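Long-range contact in motility-associated killing factor MakB (Vibrio cholerae serotype O1, PDB 6W1W), which probably acts as one component of a three-component cytotoxin structurally similar to alpha-pore-forming toxins: residues 10-24 and 178-190. Residues are numbered along the deposited sequence; the frame is centred on the assembly and turned at random.
Sequences DTALNMLTDVYTDFL and GANVTAAQLRAGK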
ATOM      1  N   ASP A  10      22.439   4.932   1.783  1.00106.36           N
ATOM      2  CA  ASP A  10      21.806   4.502   0.543  1.00134.72           C
ATOM      3  C   ASP A  10      20.956   3.257   0.772  1.00130.23           C
ATOM      4  O   ASP A  10      19.777   3.221   0.397  1.00124.11           O
ATOM      5  CB  ASP A  10      22.867   4.260  -0.531  1.00148.94           C
ATOM      6  CG  ASP A  10      22.636   5.104  -1.773  1.00152.95           C
ATOM      7  OD1 ASP A  10      21.481   5.172  -2.243  1.00146.52           O
ATOM      8  OD2 ASP A  10      23.610   5.709  -2.271  1.00153.91           O
ATOM      9  N   THR A  11      21.530   2.229   1.404  1.00136.52           N
ATOM     10  CA  THR A  11      20.771   1.007   1.653  1.00139.15           C
ATOM     11  C   THR A  11      19.625   1.250   2.627  1.00123.01           C
ATOM     12  O   THR A  11      18.594   0.572   2.552  1.00115.06           O
ATOM     13  CB  THR A  11      21.692  -0.091   2.186  1.00132.77           C
ATOM     14  OG1 THR A  11      22.937  -0.054   1.483  1.00140.45           O
ATOM     15  CG2 THR A  11      21.056  -1.459   1.984  1.00129.60           C
ATOM     16  N   ALA A  12      19.782   2.212   3.539  1.00105.22           N
ATOM     17  CA  ALA A  12      18.726   2.520   4.496  1.00105.28           C
ATOM     18  C   ALA A  12      17.524   3.155   3.807  1.00116.37           C
ATOM     19  O   ALA A  12      16.380   2.747   4.034  1.00106.80           O
ATOM     20  CB  ALA A  12      19.271   3.436   5.593  1.00108.75           C
ATOM     21  N   LEU A  13      17.769   4.152   2.951  1.00128.34           N
ATOM     22  CA  LEU A  13      16.682   4.887   2.309  1.00115.31           C
ATOM     23  C   LEU A  13      15.886   4.028   1.336  1.00117.88           C
ATOM     24  O   LEU A  13      14.722   4.342   1.060  1.00119.26           O
ATOM     25  CB  LEU A  13      17.238   6.112   1.589  1.00 95.11           C
ATOM     26  CG  LEU A  13      17.226   7.420   2.381  1.00117.48           C
ATOM     27  CD1 LEU A  13      17.889   7.252   3.742  1.00114.45           C
ATOM     28  CD2 LEU A  13      17.906   8.530   1.586  1.00128.17           C
ATOM     29  N   ASN A  14      16.478   2.956   0.811  1.00110.04           N
ATOM     30  CA  ASN A  14      15.713   2.049  -0.038  1.00120.61           C
ATOM     31  C   ASN A  14      14.745   1.209   0.785  1.00136.02           C
ATOM     32  O   ASN A  14      13.618   0.947   0.347  1.00138.80           O
ATOM     33  CB  ASN A  14      16.656   1.153  -0.840  1.00127.60           C
ATOM     34  CG  ASN A  14      17.484   1.931  -1.842  1.00132.03           C
ATOM     35  OD1 ASN A  14      17.569   3.158  -1.777  1.00127.79           O
ATOM     36  ND2 ASN A  14      18.103   1.219  -2.774  1.00133.98           N
HETATM   37  N   MSE A  15      15.158   0.785   1.977  1.00146.38           N
HETATM   38  CA  MSE A  15      14.297  -0.011   2.848  1.00140.50           C
HETATM   39  C   MSE A  15      13.180   0.844   3.428  1.00134.37           C
HETATM   40  O   MSE A  15      12.084   0.350   3.688  1.00145.31           O
HETATM   41  CB  MSE A  15      15.102  -0.657   3.975  1.00155.29           C
HETATM   42  CG  MSE A  15      16.246  -1.524   3.484  1.00193.03           C
HETATM   43 SE   MSE A  15      16.911  -2.750   4.843  1.00230.66          SE
HETATM   44  CE  MSE A  15      18.434  -3.485   3.872  1.00231.59           C
ATOM     45  N   LEU A  16      13.466   2.132   3.635  1.00121.40           N
ATOM     46  CA  LEU A  16      12.405   3.067   3.996  1.00119.81           C
ATOM     47  C   LEU A  16      11.391   3.206   2.866  1.00122.18           C
ATOM     48  O   LEU A  16      10.178   3.242   3.108  1.00117.98           O
ATOM     49  CB  LEU A  16      12.996   4.432   4.353  1.00112.73           C
ATOM     50  CG  LEU A  16      13.213   4.752   5.835  1.00107.23           C
ATOM     51  CD1 LEU A  16      12.097   4.164   6.692  1.00 97.55           C
ATOM     52  CD2 LEU A  16      14.579   4.287   6.310  1.00107.03           C
ATOM     53  N   THR A  17      11.868   3.284   1.623  1.00127.57           N
ATOM     54  CA  THR A  17      10.948   3.408   0.497  1.00128.41           C
ATOM     55  C   THR A  17      10.140   2.130   0.301  1.00123.95           C
ATOM     56  O   THR A  17       8.940   2.188   0.009  1.00120.17           O
ATOM     57  CB  THR A  17      11.727   3.766  -0.772  1.00116.65           C
ATOM     58  OG1 THR A  17      12.167   5.128  -0.688  1.00111.72           O
ATOM     59  CG2 THR A  17      10.863   3.588  -2.016  1.00103.02           C
ATOM     60  N   ASP A  18      10.774   0.968   0.484  1.00125.30           N
ATOM     61  CA  ASP A  18      10.075  -0.292   0.257  1.00131.84           C
ATOM     62  C   ASP A  18       8.950  -0.510   1.261  1.00132.82           C
ATOM     63  O   ASP A  18       7.911  -1.073   0.902  1.00135.69           O
ATOM     64  CB  ASP A  18      11.062  -1.459   0.291  1.00132.05           C
ATOM     65  CG  ASP A  18      11.686  -1.734  -1.066  1.00134.97           C
ATOM     66  OD1 ASP A  18      11.500  -0.907  -1.984  1.00134.84           O
ATOM     67  OD2 ASP A  18      12.350  -2.779  -1.220  1.00134.79           O
ATOM     68  N   VAL A  19       9.125  -0.077   2.512  1.00132.04           N
ATOM     69  CA  VAL A  19       8.023  -0.170   3.466  1.00130.24           C
ATOM     70  C   VAL A  19       7.004   0.939   3.250  1.00126.10           C
ATOM     71  O   VAL A  19       5.836   0.781   3.630  1.00131.73           O
ATOM     72  CB  VAL A  19       8.529  -0.154   4.919  1.00123.33           C
ATOM     73  CG1 VAL A  19       9.479  -1.319   5.169  1.00115.25           C
ATOM     74  CG2 VAL A  19       9.201   1.170   5.244  1.00116.00           C
ATOM     75  N   TYR A  20       7.415   2.056   2.645  1.00112.01           N
ATOM     76  CA  TYR A  20       6.465   3.093   2.255  1.00123.38           C
ATOM     77  C   TYR A  20       5.651   2.650   1.046  1.00130.12           C
ATOM     78  O   TYR A  20       4.425   2.807   1.017  1.00131.15           O
ATOM     79  CB  TYR A  20       7.214   4.395   1.968  1.00131.98           C
ATOM     80  CG  TYR A  20       6.357   5.556   1.501  1.00129.39           C
ATOM     81  CD1 TYR A  20       5.176   5.890   2.150  1.00130.50           C
ATOM     82  CD2 TYR A  20       6.757   6.343   0.427  1.00128.38           C
ATOM     83  CE1 TYR A  20       4.404   6.965   1.726  1.00138.96           C
ATOM     84  CE2 TYR A  20       5.995   7.416  -0.002  1.00135.83           C
ATOM     85  CZ  TYR A  20       4.822   7.725   0.647  1.00134.29           C
ATOM     86  OH  TYR A  20       4.068   8.797   0.213  1.00107.31           O
ATOM     87  N   THR A  21       6.323   2.088   0.036  1.00128.02           N
ATOM     88  CA  THR A  21       5.625   1.546  -1.126  1.00124.77           C
ATOM     89  C   THR A  21       4.613   0.485  -0.712  1.00139.05           C
ATOM     90  O   THR A  21       3.448   0.522  -1.127  1.00145.53           O
ATOM     91  CB  THR A  21       6.636   0.967  -2.120  1.00122.21           C
ATOM     92  OG1 THR A  21       7.356   2.034  -2.750  1.00123.80           O
ATOM     93  CG2 THR A  21       5.934   0.116  -3.182  1.00116.29           C
ATOM     94  N   ASP A  22       5.038  -0.466   0.124  1.00140.29           N
ATOM     95  CA  ASP A  22       4.132  -1.504   0.601  1.00142.46           C
ATOM     96  C   ASP A  22       3.072  -0.969   1.550  1.00129.70           C
ATOM     97  O   ASP A  22       2.094  -1.673   1.820  1.00118.90           O
ATOM     98  CB  ASP A  22       4.922  -2.623   1.278  1.00153.53           C
ATOM     99  CG  ASP A  22       5.703  -3.456   0.287  1.00165.80           C
ATOM    100  OD1 ASP A  22       6.934  -3.601   0.455  1.00165.45           O
ATOM    101  OD2 ASP A  22       5.083  -3.949  -0.679  1.00171.01           O
ATOM    102  N   PHE A  23       3.240   0.250   2.059  1.00125.46           N
ATOM    103  CA  PHE A  23       2.170   0.884   2.819  1.00124.61           C
ATOM    104  C   PHE A  23       1.138   1.509   1.890  1.00141.66           C
ATOM    105  O   PHE A  23      -0.070   1.350   2.096  1.00153.68           O
ATOM    106  CB  PHE A  23       2.744   1.945   3.756  1.00123.32           C
ATOM    107  CG  PHE A  23       2.296   1.802   5.179  1.00137.96           C
ATOM    108  CD1 PHE A  23       1.034   2.221   5.571  1.00147.73           C
ATOM    109  CD2 PHE A  23       3.143   1.253   6.131  1.00132.57           C
ATOM    110  CE1 PHE A  23       0.625   2.088   6.887  1.00161.10           C
ATOM    111  CE2 PHE A  23       2.740   1.119   7.446  1.00138.41           C
ATOM    112  CZ  PHE A  23       1.482   1.535   7.824  1.00157.47           C
ATOM    113  N   LEU A  24       1.605   2.221   0.859  1.00129.08           N
ATOM    114  CA  LEU A  24       0.700   2.893  -0.070  1.00106.28           C
ATOM    115  C   LEU A  24      -0.159   1.886  -0.824  1.00121.09           C
ATOM    116  O   LEU A  24      -1.388   2.013  -0.873  1.00141.51           O
ATOM    117  CB  LEU A  24       1.502   3.754  -1.046  1.00 95.47           C
ATOM    118  CG  LEU A  24       2.342   4.863  -0.413  1.00109.87           C
ATOM    119  CD1 LEU A  24       3.497   5.237  -1.326  1.00109.94           C
ATOM    120  CD2 LEU A  24       1.477   6.075  -0.102  1.00103.31           C
ATOM    121  N   GLY A 178       0.278   5.042 -13.819  1.00 94.01           N
ATOM    122  CA  GLY A 178       0.686   5.510 -12.504  1.00 84.35           C
ATOM    123  C   GLY A 178       2.201   5.541 -12.334  1.00 86.99           C
ATOM    124  O   GLY A 178       2.926   4.652 -12.787  1.00 84.19           O
ATOM    125  N   ALA A 179       2.669   6.579 -11.646  1.00 92.41           N
ATOM    126  CA  ALA A 179       4.089   6.744 -11.379  1.00 95.71           C
ATOM    127  C   ALA A 179       4.584   5.707 -10.378  1.00110.81           C
ATOM    128  O   ALA A 179       3.860   5.287  -9.470  1.00113.65           O
ATOM    129  CB  ALA A 179       4.366   8.144 -10.832  1.00 86.95           C
ATOM    130  N   ASN A 180       5.836   5.300 -10.548  1.00125.30           N
ATOM    131  CA  ASN A 180       6.502   4.428  -9.591  1.00137.67           C
ATOM    132  C   ASN A 180       7.159   5.270  -8.506  1.00140.39           C
ATOM    133  O   ASN A 180       7.821   6.270  -8.802  1.00138.45           O
ATOM    134  CB  ASN A 180       7.540   3.548 -10.287  1.00148.02           C
ATOM    135  CG  ASN A 180       6.910   2.410 -11.062  1.00151.47           C
ATOM    136  OD1 ASN A 180       5.862   1.889 -10.679  1.00151.62           O
ATOM    137  ND2 ASN A 180       7.546   2.017 -12.161  1.00147.16           N
ATOM    138  N   VAL A 181       6.967   4.868  -7.254  1.00146.44           N
ATOM    139  CA  VAL A 181       7.533   5.576  -6.113  1.00142.91           C
ATOM    140  C   VAL A 181       8.874   4.931  -5.778  1.00146.76           C
ATOM    141  O   VAL A 181       8.927   3.775  -5.349  1.00152.12           O
ATOM    142  CB  VAL A 181       6.584   5.552  -4.909  1.00119.21           C
ATOM    143  CG1 VAL A 181       6.890   6.712  -3.973  1.00112.41           C
ATOM    144  CG2 VAL A 181       5.128   5.587  -5.374  1.00105.05           C
ATOM    145  N   THR A 182       9.958   5.672  -5.984  1.00138.04           N
ATOM    146  CA  THR A 182      11.309   5.204  -5.700  1.00136.99           C
ATOM    147  C   THR A 182      11.952   6.087  -4.635  1.00139.92           C
ATOM    148  O   THR A 182      11.348   7.039  -4.137  1.00137.01           O
ATOM    149  CB  THR A 182      12.161   5.183  -6.973  1.00138.89           C
ATOM    150  OG1 THR A 182      12.493   6.526  -7.344  1.00141.50           O
ATOM    151  CG2 THR A 182      11.398   4.517  -8.109  1.00131.24           C
ATOM    152  N   ALA A 183      13.202   5.757  -4.292  1.00142.71           N
ATOM    153  CA  ALA A 183      13.966   6.495  -3.289  1.00146.00           C
ATOM    154  C   ALA A 183      14.641   7.737  -3.862  1.00138.76           C
ATOM    155  O   ALA A 183      14.593   8.810  -3.248  1.00106.66           O
ATOM    156  CB  ALA A 183      15.017   5.582  -2.653  1.00145.45           C
ATOM    157  N   ALA A 184      15.275   7.612  -5.033  1.00150.22           N
ATOM    158  CA  ALA A 184      15.901   8.772  -5.660  1.00150.77           C
ATOM    159  C   ALA A 184      14.876   9.847  -5.986  1.00139.03           C
ATOM    160  O   ALA A 184      15.194  11.043  -5.956  1.00123.19           O
ATOM    161  CB  ALA A 184      16.650   8.353  -6.925  1.00140.61           C
ATOM    162  N   GLN A 185      13.645   9.442  -6.295  1.00126.84           N
ATOM    163  CA  GLN A 185      12.581  10.415  -6.513  1.00137.88           C
ATOM    164  C   GLN A 185      12.252  11.160  -5.226  1.00137.50           C
ATOM    165  O   GLN A 185      12.272  12.396  -5.188  1.00128.00           O
ATOM    166  CB  GLN A 185      11.338   9.718  -7.066  1.00139.79           C
ATOM    167  CG  GLN A 185      11.453   9.325  -8.529  1.00143.13           C
ATOM    168  CD  GLN A 185      11.715  10.517  -9.428  1.00120.75           C
ATOM    169  OE1 GLN A 185      10.813  11.313  -9.699  1.00105.48           O
ATOM    170  NE2 GLN A 185      12.956  10.654  -9.886  1.00101.48           N
ATOM    171  N   LEU A 186      11.963  10.414  -4.155  1.00137.22           N
ATOM    172  CA  LEU A 186      11.546  11.029  -2.898  1.00120.77           C
ATOM    173  C   LEU A 186      12.673  11.837  -2.264  1.00120.91           C
ATOM    174  O   LEU A 186      12.435  12.927  -1.727  1.00113.80           O
ATOM    175  CB  LEU A 186      11.044   9.952  -1.938  1.00111.39           C
ATOM    176  CG  LEU A 186       9.717   9.281  -2.307  1.00113.54           C
ATOM    177  CD1 LEU A 186       9.524   7.992  -1.520  1.00108.81           C
ATOM    178  CD2 LEU A 186       8.555  10.236  -2.070  1.00100.61           C
ATOM    179  N   ARG A 187      13.906  11.323  -2.310  1.00115.51           N
ATOM    180  CA  ARG A 187      15.029  12.072  -1.753  1.00129.12           C
ATOM    181  C   ARG A 187      15.242  13.387  -2.493  1.00135.79           C
ATOM    182  O   ARG A 187      15.616  14.394  -1.877  1.00121.42           O
ATOM    183  CB  ARG A 187      16.302  11.220  -1.775  1.00137.21           C
ATOM    184  CG  ARG A 187      17.566  11.976  -1.362  1.00146.59           C
ATOM    185  CD  ARG A 187      18.681  11.051  -0.878  1.00151.39           C
ATOM    186  NE  ARG A 187      18.758   9.810  -1.647  1.00153.42           N
ATOM    187  CZ  ARG A 187      19.804   8.988  -1.639  1.00139.66           C
ATOM    188  NH1 ARG A 187      19.787   7.877  -2.365  1.00118.90           N
ATOM    189  NH2 ARG A 187      20.874   9.284  -0.912  1.00134.62           N
ATOM    190  N   ALA A 188      14.978  13.409  -3.800  1.00138.75           N
ATOM    191  CA  ALA A 188      15.151  14.608  -4.611  1.00140.63           C
ATOM    192  C   ALA A 188      14.064  15.652  -4.383  1.00141.56           C
ATOM    193  O   ALA A 188      14.133  16.732  -4.982  1.00142.63           O
ATOM    194  CB  ALA A 188      15.196  14.236  -6.093  1.00153.62           C
ATOM    195  N   GLY A 189      13.070  15.363  -3.547  1.00135.86           N
ATOM    196  CA  GLY A 189      12.022  16.315  -3.251  1.00139.82           C
ATOM    197  C   GLY A 189      10.836  16.289  -4.191  1.00133.41           C
ATOM    198  O   GLY A 189       9.892  17.066  -3.988  1.00125.10           O
ATOM    199  N   LYS A 190      10.853  15.432  -5.210  1.00138.96           N
ATOM    200  CA  LYS A 190       9.723  15.323  -6.123  1.00122.87           C
ATOM    201  C   LYS A 190       8.468  14.910  -5.366  1.00124.56           C
ATOM    202  O   LYS A 190       8.485  13.956  -4.585  1.00126.48           O
ATOM    203  CB  LYS A 190      10.033  14.314  -7.230  1.00105.45           C
ATOM    204  CG  LYS A 190      10.554  14.936  -8.515  1.00133.20           C
ATOM    205  CD  LYS A 190      11.842  15.727  -8.304  1.00146.13           C
ATOM    206  CE  LYS A 190      12.297  16.391  -9.600  1.00151.21           C
ATOM    207  NZ  LYS A 190      13.545  17.182  -9.413  1.00151.42           N
TER
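Thr17 and Ala183 meet where the short helix 183-187 crosses residues 10-24 of the long helix 9-35 almost at a right angle (96°). The short helix and the loop residues just before it, Val181 and Thr182, pack on the long helix, with a salt bridge at one end. The short helix lies in the link between helix 157-176 and strand 193-203. At the centre, Thr17 OG1 lies 3.5 Å from Ala183 CB. Thr17 OG1 also donates to Leu13 O, which takes the Thr17 backbone N-H as well. With OG1 turned back to its own helix in this way, Thr17 CG2 is left against the backbone at Thr182. On the side toward Leu24, Leu186 CD1 lies at the edge of the Tyr20 ring, 3.8 Å from Tyr20 CD2. Val181 CG1 meets Tyr20 CE2 at 4.1 Å, and Leu24 CD1 sits over the centre of one ring face. At the other end, Arg187 extends with CG anti to its backbone N (chi1 173°), then bends at chi3. Leu13 CD2 lies over one guanidinium face, while Arg187 NH1 reaches Asp10 OD1 at 3.2 Å, from above the carboxylate plane. Phe329 of helix 316-333 also touches Leu13 and Thr17. Thr182 N-caps the short helix through a weak bond from Gln185 N, and Gly189 closes it in a Schellman motif. Here the capped short helix ties the link that leads into strand 193-203 to the helical bundle, an elongated body consistent with alpha-pore-forming toxins.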